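Local coordinates for protein acetate CoA-transferase subunit beta (Escherichia coli DH5[alpha], PDB 5DBN) that transfers coenzyme A from acetyl-CoA to acetoacetate and other short-chain fatty acids through a covalent enzyme-CoA intermediate, at residues Ile137-Cys142 with Ala148-Arg153; Ala172-Ile177 with Ala193-Lys198. All coordinates share one frame; numbering follows the deposited sequence.

Contact 1 of 2, residues Ile137-Cys142 with Ala148-Arg153; sequences IAMEHC and AKILRR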
loop_
_atom_site.group_PDB
_atom_site.type_symbol
_atom_site.label_atom_id
_atom_site.label_comp_id
_atom_site.label_asym_id
_atom_site.label_seq_id
_atom_site.Cartn_x
_atom_site.Cartn_y
_atom_site.Cartn_z
ATOM N N ILE B 137 -26.480 4.293 -11.265
ATOM C CA ILE B 137 -26.678 5.731 -11.359
ATOM C C ILE B 137 -28.115 6.076 -10.986
ATOM O O ILE B 137 -29.062 5.599 -11.609
ATOM C CB ILE B 137 -26.354 6.258 -12.770
ATOM C CG1 ILE B 137 -24.921 5.882 -13.163
ATOM C CG2 ILE B 137 -26.548 7.771 -12.841
ATOM C CD1 ILE B 137 -23.848 6.413 -12.223
ATOM N N ALA B 138 -28.253 6.912 -9.963
ATOM C CA ALA B 138 -29.551 7.367 -9.478
ATOM C C ALA B 138 -29.705 8.820 -9.890
ATOM O O ALA B 138 -28.985 9.693 -9.408
ATOM C CB ALA B 138 -29.652 7.212 -7.974
ATOM N N MET B 139 -30.653 9.075 -10.785
ATOM C CA MET B 139 -30.747 10.376 -11.424
ATOM C C MET B 139 -32.167 10.723 -11.862
ATOM O O MET B 139 -32.938 9.840 -12.219
ATOM C CB MET B 139 -29.823 10.344 -12.643
ATOM C CG MET B 139 -29.424 11.663 -13.227
ATOM S SD MET B 139 -28.362 11.395 -14.664
ATOM C CE MET B 139 -29.532 10.725 -15.847
ATOM N N GLU B 140 -32.510 12.009 -11.852
ATOM C CA GLU B 140 -33.769 12.442 -12.448
ATOM C C GLU B 140 -33.636 12.293 -13.957
ATOM O O GLU B 140 -32.533 12.391 -14.491
ATOM C CB GLU B 140 -34.120 13.879 -12.054
ATOM C CG GLU B 140 -34.402 14.056 -10.567
ATOM C CD GLU B 140 -34.771 15.483 -10.201
ATOM O OE1 GLU B 140 -34.900 16.324 -11.118
ATOM O OE2 GLU B 140 -34.940 15.762 -8.994
ATOM N N HIS B 141 -34.741 12.045 -14.650
ATOM C CA HIS B 141 -34.663 11.769 -16.079
ATOM C C HIS B 141 -34.184 12.995 -16.859
ATOM O O HIS B 141 -33.316 12.884 -17.726
ATOM C CB HIS B 141 -36.014 11.302 -16.616
ATOM C CG HIS B 141 -35.904 10.454 -17.844
ATOM N ND1 HIS B 141 -35.906 9.077 -17.800
ATOM C CD2 HIS B 141 -35.765 10.789 -19.149
ATOM C CE1 HIS B 141 -35.788 8.599 -19.025
ATOM N NE2 HIS B 141 -35.698 9.617 -19.863
ATOM N N CYS B 142 -34.756 14.155 -16.547
ATOM C CA CYS B 142 -34.412 15.401 -17.229
ATOM C C CYS B 142 -33.906 16.447 -16.239
ATOM O O CYS B 142 -34.196 16.375 -15.044
ATOM C CB CYS B 142 -35.621 15.946 -17.990
ATOM S SG CYS B 142 -36.247 14.833 -19.264
ATOM N N ALA B 148 -32.438 17.159 -21.905
ATOM C CA ALA B 148 -32.229 15.725 -21.730
ATOM C C ALA B 148 -30.916 15.457 -21.005
ATOM O O ALA B 148 -29.952 16.207 -21.161
ATOM C CB ALA B 148 -32.243 15.019 -23.074
ATOM N N LYS B 149 -30.883 14.386 -20.217
ATOM C CA LYS B 149 -29.667 13.991 -19.513
ATOM C C LYS B 149 -29.198 12.607 -19.953
ATOM O O LYS B 149 -28.030 12.260 -19.792
ATOM C CB LYS B 149 -29.897 14.023 -18.001
ATOM C CG LYS B 149 -30.357 15.385 -17.496
ATOM C CD LYS B 149 -30.009 15.609 -16.035
ATOM C CE LYS B 149 -30.760 14.672 -15.118
ATOM N NZ LYS B 149 -30.212 14.726 -13.736
ATOM N N ILE B 150 -30.117 11.817 -20.500
ATOM C CA ILE B 150 -29.782 10.510 -21.057
ATOM C C ILE B 150 -29.592 10.652 -22.571
ATOM O O ILE B 150 -30.564 10.662 -23.325
ATOM C CB ILE B 150 -30.870 9.467 -20.735
ATOM C CG1 ILE B 150 -31.134 9.448 -19.224
ATOM C CG2 ILE B 150 -30.443 8.088 -21.219
ATOM C CD1 ILE B 150 -32.291 8.576 -18.793
ATOM N N LEU B 151 -28.335 10.756 -23.002
ATOM C CA LEU B 151 -28.009 11.194 -24.362
ATOM C C LEU B 151 -27.356 10.120 -25.232
ATOM O O LEU B 151 -27.075 9.019 -24.772
ATOM C CB LEU B 151 -27.080 12.408 -24.292
ATOM C CG LEU B 151 -27.550 13.549 -23.387
ATOM C CD1 LEU B 151 -26.474 14.620 -23.279
ATOM C CD2 LEU B 151 -28.860 14.140 -23.892
ATOM N N ARG B 152 -27.131 10.448 -26.501
ATOM C CA ARG B 152 -26.364 9.583 -27.393
ATOM C C ARG B 152 -24.893 9.612 -27.013
ATOM O O ARG B 152 -24.202 8.596 -27.064
ATOM C CB ARG B 152 -26.537 10.008 -28.850
ATOM C CG ARG B 152 -27.920 9.741 -29.411
ATOM C CD ARG B 152 -28.021 10.183 -30.859
ATOM N NE ARG B 152 -29.324 9.863 -31.433
ATOM C CZ ARG B 152 -29.641 10.032 -32.713
ATOM N NH1 ARG B 152 -28.753 10.530 -33.562
ATOM N NH2 ARG B 152 -30.852 9.705 -33.145
ATOM N N ARG B 153 -24.422 10.796 -26.639
ATOM C CA ARG B 153 -23.041 10.993 -26.228
ATOM C C ARG B 153 -22.988 12.149 -25.246
ATOM O O ARG B 153 -23.531 13.219 -25.517
ATOM C CB ARG B 153 -22.147 11.272 -27.439
ATOM C CG ARG B 153 -20.687 11.572 -27.103
ATOM C CD ARG B 153 -20.036 10.434 -26.329
ATOM N NE ARG B 153 -18.585 10.593 -26.208
ATOM C CZ ARG B 153 -17.971 11.284 -25.251
ATOM N NH1 ARG B 153 -18.667 11.900 -24.304
ATOM N NH2 ARG B 153 -16.647 11.357 -25.239
HETATM O O HOH W 1 -30.620 13.857 -10.619
HETATM O O HOH W 2 -32.984 12.548 -20.586
#
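His141 and Ile150 make one close-packed end of this contact: the methyl CD1 of Ile150 sits over one face of the imidazole, 3.7 Å from the ring centroid and 19° off its normal, a CH-pi contact shifted toward the rim at CE1. Ile150 stands roughly perpendicular to the His141 side chain. Both ring nitrogens are hydrogen-bonded, ND1 to Thr169 and NE2 to Thr199, which fixes the rotation of the ring under the methyl. Beside it, Met139 CE lies 3.9 Å from Ile150 CG1, and Leu167 of the neighbouring strand touches both residues. The aliphatic chain of Lys149 is packed as closely, CB and CG against His141 O and CE beside Glu140 O; bent at chi3 (-66°), it runs alongside Met139 the opposite way, with CE and NZ along CG and SD. Here strand 135-138 of the large mixed sheet of the CoA-transferase fold runs out into a loop that turns back to the short strand 150-151 of a separate small sheet. On the looser side water takes over: one molecule donates to His141 O and accepts from Lys149 N at 2.8 Å, while another accepts from Glu140 N and, weakly at 3.3 Å, from Lys149 NZ. Glu140 itself pairs with Lys144. An alanine in place of Lys149 would probably leave Met139 without the chain beside it and the second water without its lysine link.

Contact 2 of 2, residues Ala172-Ile177 with Ala193-Lys198; sequences AVFRFI and ATVRAK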
loop_
_atom_site.group_PDB
_atom_site.type_symbol
_atom_site.label_atom_id
_atom_site.label_comp_id
_atom_site.label_asym_id
_atom_site.label_seq_id
_atom_site.Cartn_x
_atom_site.Cartn_y
_atom_site.Cartn_z
ATOM N N ALA B 172 -38.050 5.382 -15.404
ATOM C CA ALA B 172 -37.661 4.085 -15.957
ATOM C C ALA B 172 -36.360 3.525 -15.379
ATOM O O ALA B 172 -35.597 4.236 -14.724
ATOM C CB ALA B 172 -37.539 4.191 -17.466
ATOM N N VAL B 173 -36.121 2.241 -15.641
ATOM C CA VAL B 173 -34.858 1.591 -15.306
ATOM C C VAL B 173 -34.187 1.056 -16.567
ATOM O O VAL B 173 -34.781 0.276 -17.312
ATOM C CB VAL B 173 -35.059 0.426 -14.308
ATOM C CG1 VAL B 173 -33.730 -0.230 -13.966
ATOM C CG2 VAL B 173 -35.746 0.916 -13.041
ATOM N N PHE B 174 -32.955 1.501 -16.804
ATOM C CA PHE B 174 -32.146 1.026 -17.924
ATOM C C PHE B 174 -31.004 0.143 -17.430
ATOM O O PHE B 174 -30.467 0.368 -16.346
ATOM C CB PHE B 174 -31.562 2.197 -18.719
ATOM C CG PHE B 174 -32.590 3.090 -19.355
ATOM C CD1 PHE B 174 -33.145 2.767 -20.584
ATOM C CD2 PHE B 174 -32.983 4.266 -18.738
ATOM C CE1 PHE B 174 -34.078 3.594 -21.176
ATOM C CE2 PHE B 174 -33.917 5.094 -19.325
ATOM C CZ PHE B 174 -34.466 4.758 -20.544
ATOM N N ARG B 175 -30.637 -0.857 -18.227
ATOM C CA ARG B 175 -29.462 -1.678 -17.935
ATOM C C ARG B 175 -28.536 -1.747 -19.150
ATOM O O ARG B 175 -28.998 -1.842 -20.289
ATOM C CB ARG B 175 -29.868 -3.090 -17.512
ATOM C CG ARG B 175 -30.618 -3.159 -16.195
ATOM C CD ARG B 175 -30.817 -4.598 -15.756
ATOM N NE ARG B 175 -31.683 -4.707 -14.583
ATOM C CZ ARG B 175 -31.276 -4.562 -13.324
ATOM N NH1 ARG B 175 -30.009 -4.284 -13.051
ATOM N NH2 ARG B 175 -32.148 -4.686 -12.332
ATOM N N PHE B 176 -27.231 -1.693 -18.897
ATOM C CA PHE B 176 -26.229 -1.839 -19.952
ATOM C C PHE B 176 -25.646 -3.248 -19.931
ATOM O O PHE B 176 -24.925 -3.618 -19.004
ATOM C CB PHE B 176 -25.111 -0.805 -19.797
ATOM C CG PHE B 176 -25.566 0.616 -19.978
ATOM C CD1 PHE B 176 -25.574 1.198 -21.234
ATOM C CD2 PHE B 176 -25.975 1.372 -18.894
ATOM C CE1 PHE B 176 -25.988 2.504 -21.408
ATOM C CE2 PHE B 176 -26.391 2.681 -19.061
ATOM C CZ PHE B 176 -26.396 3.247 -20.321
ATOM N N ILE B 177 -25.961 -4.021 -20.967
ATOM C CA ILE B 177 -25.567 -5.423 -21.042
ATOM C C ILE B 177 -24.844 -5.705 -22.353
ATOM O O ILE B 177 -25.422 -5.573 -23.431
ATOM C CB ILE B 177 -26.791 -6.355 -20.925
ATOM C CG1 ILE B 177 -27.654 -5.940 -19.726
ATOM C CG2 ILE B 177 -26.340 -7.812 -20.821
ATOM C CD1 ILE B 177 -28.903 -6.774 -19.532
ATOM N N ALA B 193 -43.683 5.662 -24.775
ATOM C CA ALA B 193 -43.566 6.814 -25.665
ATOM C C ALA B 193 -43.029 8.046 -24.943
ATOM O O ALA B 193 -42.256 8.817 -25.514
ATOM C CB ALA B 193 -44.908 7.125 -26.298
ATOM N N THR B 194 -43.438 8.231 -23.691
ATOM C CA THR B 194 -42.966 9.358 -22.895
ATOM C C THR B 194 -41.471 9.222 -22.615
ATOM O O THR B 194 -40.720 10.192 -22.720
ATOM C CB THR B 194 -43.723 9.474 -21.561
ATOM O OG1 THR B 194 -45.135 9.467 -21.805
ATOM C CG2 THR B 194 -43.342 10.761 -20.838
ATOM N N VAL B 195 -41.052 8.014 -22.253
ATOM C CA VAL B 195 -39.644 7.730 -21.992
ATOM C C VAL B 195 -38.830 7.962 -23.259
ATOM O O VAL B 195 -37.768 8.585 -23.219
ATOM C CB VAL B 195 -39.434 6.280 -21.493
ATOM C CG1 VAL B 195 -37.948 5.973 -21.317
ATOM C CG2 VAL B 195 -40.180 6.051 -20.188
ATOM N N ARG B 196 -39.337 7.462 -24.380
ATOM C CA ARG B 196 -38.681 7.642 -25.669
ATOM C C ARG B 196 -38.537 9.131 -25.979
ATOM O O ARG B 196 -37.476 9.590 -26.399
ATOM C CB ARG B 196 -39.476 6.946 -26.777
ATOM C CG ARG B 196 -38.668 6.654 -28.024
ATOM C CD ARG B 196 -38.140 5.228 -28.024
ATOM N NE ARG B 196 -39.193 4.260 -28.324
ATOM C CZ ARG B 196 -38.987 2.957 -28.490
ATOM N NH1 ARG B 196 -37.763 2.452 -28.384
ATOM N NH2 ARG B 196 -40.009 2.156 -28.764
ATOM N N ALA B 197 -39.616 9.875 -25.761
ATOM C CA ALA B 197 -39.636 11.314 -26.006
ATOM C C ALA B 197 -38.653 12.051 -25.096
ATOM O O ALA B 197 -38.028 13.029 -25.505
ATOM C CB ALA B 197 -41.043 11.859 -25.813
ATOM N N LYS B 198 -38.530 11.584 -23.858
ATOM C CA LYS B 198 -37.684 12.243 -22.866
ATOM C C LYS B 198 -36.255 11.692 -22.856
ATOM O O LYS B 198 -35.452 12.057 -21.999
ATOM C CB LYS B 198 -38.307 12.083 -21.477
ATOM C CG LYS B 198 -39.564 12.911 -21.248
ATOM C CD LYS B 198 -40.125 12.681 -19.851
ATOM C CE LYS B 198 -41.146 13.739 -19.466
ATOM N NZ LYS B 198 -41.891 13.385 -18.225
#
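Val195 meets the strand with its two methyls, each on a different partner. CG1 reaches the far end of the Phe174 ring, 3.8 Å from CZ, approaching obliquely, while CG2 lies 4.2 Å from Ala172 CB. The Phe174 and Val195 side chains approach head-on, and CG1 of the valine gets to the ring because it stands anti to the backbone N (chi1 176°). The contact is small, about 90 Å² in all, but the three residues that make it are buried and wholly apolar where they touch. Ala172 and Phe174 are alternate residues of one strand, and both CB atoms point toward the helix. The backbones stay well apart, 7.3 Å between Ala172 CA and Val195 CA, with the side chains filling the interval. This is helix-on-sheet packing near one end of the large mixed sheet: strand 172-177 runs antiparallel to both its neighbours, 166-168 and 180-186, and the chain goes through the latter before it reaches helix 192-197. Those neighbours line the next shell. Leu183 touches Ala172 and Phe174, Met181 and Leu167 also touch Phe174, and Phe203 meets its ring edge-to-face. On the helix, Ala197 N bonds to Ala193 O and Lys198 N to Thr194 O at 2.8 Å, so Val195 projects from a regular turn. Further out, Thr194 OG1 is hydrogen-bonded to Asp191, just ahead of the helix, and Val195 O receives a bond from Thr199 OG1, just beyond it.

Contacts 1 and 2 follow one another along the chain, on the same side of its centre, with their own centres about 9 Å apart, and they join into one patch of packing. Phe174 of contact 2 joins the two: its CE2 lies 3.9 Å from Ile150 CD1 and 4.0 Å from His141 CE1, both of contact 1. A second touch brings His141 CD2 to 3.1 Å from Lys198 O, at the end of the helical segment. One threonine, Thr199, is shared by the two contacts. Both draw on the large mixed sheet, and both lie away from the predicted active-site residue, Glu46.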